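Local coordinates for protein HTH-type transcriptional regulator PrpR (Mycobacterium tuberculosis, PDB 6D2S) that regulates transcription of the enzymes that break down short-chain fatty acids through the glyoxylate and methylcitrate cycles, allowing use of cholesterol-derived propionate, at residues A[153-156]-A[157-161]. Sequence-based numbering, arbitrary orientation.
Sequences DLLG and RRFGV
Leu155 lies alongside Phe159 on the buried side of the helix, one turn apart and pointing the same way. Leu155 CD2 meets Phe159 CE2 at 4.1 Å, while Leu155 O approaches the edge of the ring in its plane, 3.3 Å from CD2 of Phe159. Both side chains also pack on Ala144 of helix 138-147, and Leu155 reaches Val166 of helix 163-170. Helix 152-159 thus packs against both helix 138-147 and helix 163-170, in the part of the chain that belongs to the IrrE N-terminal-like family.

One turn earlier, Asp153 O takes a nearly straight hydrogen bond from Arg157 N, 2.9 Å away. The side chain of Arg157 was modelled in two conformers; in one of them a bend at chi3 (-89°) turns the chain toward Asp153 O, which then sits under the centre of one guanidinium face, with NH2 3.4 Å from Leu154 CD2, but this placement is doubtful. The carboxylate of Asp153 is engaged independently of the arginine: its OD1 makes a salt bridge with Lys245, tying this helix to the five-stranded antiparallel sheet.

The helix finishes at Phe159, and Gly160 breaks away with positive phi (76°), giving the Schellman type of C-cap. Gly156 O accepts the closing bond from Val161 N at 3.0 Å, with a weak, strongly bent one from Gly160 N beside it. The turn brings Val161 back against the last turn of the helix, its CG2 4.2 Å from Gly156 CA and its side chain against Val166.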
loop_
_atom_site.group_PDB
_atom_site.type_symbol
_atom_site.label_atom_id
_atom_site.label_comp_id
_atom_site.label_asym_id
_atom_site.label_seq_id
_atom_site.Cartn_x
_atom_site.Cartn_y
_atom_site.Cartn_z
ATOM N N ASP A 153 -2.801 -13.343 -1.627
ATOM C CA ASP A 153 -1.537 -14.073 -1.737
ATOM C C ASP A 153 -1.123 -14.288 -3.193
ATOM O O ASP A 153 0.055 -14.124 -3.543
ATOM C CB ASP A 153 -1.660 -15.407 -1.007
ATOM C CG ASP A 153 -1.761 -15.230 0.497
ATOM O OD1 ASP A 153 -0.810 -14.679 1.089
ATOM O OD2 ASP A 153 -2.796 -15.611 1.083
ATOM N N LEU A 154 -2.061 -14.690 -4.054
ATOM C CA LEU A 154 -1.701 -14.874 -5.460
ATOM C C LEU A 154 -1.348 -13.548 -6.126
ATOM O O LEU A 154 -0.457 -13.503 -6.985
ATOM C CB LEU A 154 -2.831 -15.564 -6.221
ATOM C CG LEU A 154 -3.078 -17.033 -5.882
ATOM C CD1 LEU A 154 -4.117 -17.625 -6.840
ATOM C CD2 LEU A 154 -1.779 -17.828 -5.925
ATOM N N LEU A 155 -2.048 -12.465 -5.770
ATOM C CA LEU A 155 -1.657 -11.145 -6.265
ATOM C C LEU A 155 -0.242 -10.793 -5.816
ATOM O O LEU A 155 0.555 -10.263 -6.598
ATOM C CB LEU A 155 -2.643 -10.080 -5.775
ATOM C CG LEU A 155 -4.014 -10.074 -6.459
ATOM C CD1 LEU A 155 -5.019 -9.259 -5.640
ATOM C CD2 LEU A 155 -3.856 -9.499 -7.861
ATOM N N GLY A 156 0.083 -11.075 -4.554
ATOM C CA GLY A 156 1.427 -10.793 -4.077
ATOM C C GLY A 156 2.480 -11.572 -4.842
ATOM O O GLY A 156 3.507 -11.025 -5.258
ATOM N N ARG A 157 2.239 -12.866 -5.038
ATOM C CA ARG A 157 3.188 -13.676 -5.795
ATOM C C ARG A 157 3.273 -13.219 -7.245
ATOM O O ARG A 157 4.360 -13.212 -7.838
ATOM C CB ARG A 157 2.793 -15.149 -5.711
ATOM C CG ARG A 157 2.985 -15.726 -4.327
ATOM C CD ARG A 157 3.067 -17.242 -4.363
ATOM N NE ARG A 157 1.753 -17.859 -4.254
ATOM C CZ ARG A 157 1.144 -18.096 -3.099
ATOM N NH1 ARG A 157 1.733 -17.759 -1.959
ATOM N NH2 ARG A 157 -0.053 -18.669 -3.082
ATOM N N ARG A 158 2.143 -12.829 -7.830
ATOM C CA ARG A 158 2.147 -12.395 -9.224
ATOM C C ARG A 158 2.978 -11.135 -9.421
ATOM O O ARG A 158 3.748 -11.035 -10.388
ATOM C CB ARG A 158 0.718 -12.155 -9.702
ATOM C CG ARG A 158 0.639 -11.494 -11.075
ATOM C CD ARG A 158 -0.691 -11.793 -11.741
ATOM N NE ARG A 158 -0.943 -10.925 -12.886
ATOM C CZ ARG A 158 -1.955 -11.092 -13.732
ATOM N NH1 ARG A 158 -2.797 -12.103 -13.565
ATOM N NH2 ARG A 158 -2.120 -10.255 -14.748
ATOM N N PHE A 159 2.821 -10.150 -8.532
ATOM C CA PHE A 159 3.537 -8.886 -8.667
ATOM C C PHE A 159 4.825 -8.837 -7.857
ATOM O O PHE A 159 5.609 -7.896 -8.029
ATOM C CB PHE A 159 2.629 -7.711 -8.283
ATOM C CG PHE A 159 1.518 -7.496 -9.261
ATOM C CD1 PHE A 159 1.723 -6.739 -10.401
ATOM C CD2 PHE A 159 0.283 -8.091 -9.071
ATOM C CE1 PHE A 159 0.706 -6.548 -11.326
ATOM C CE2 PHE A 159 -0.745 -7.904 -9.995
ATOM C CZ PHE A 159 -0.532 -7.133 -11.125
ATOM N N GLY A 160 5.075 -9.843 -7.021
ATOM C CA GLY A 160 6.294 -9.901 -6.232
ATOM C C GLY A 160 6.323 -8.970 -5.043
ATOM O O GLY A 160 7.399 -8.469 -4.681
ATOM N N VAL A 161 5.177 -8.726 -4.410
ATOM C CA VAL A 161 5.086 -7.789 -3.300
ATOM C C VAL A 161 4.447 -8.486 -2.104
ATOM O O VAL A 161 3.866 -9.566 -2.216
ATOM C CB VAL A 161 4.301 -6.515 -3.681
ATOM C CG1 VAL A 161 5.003 -5.795 -4.835
ATOM C CG2 VAL A 161 2.867 -6.861 -4.069
#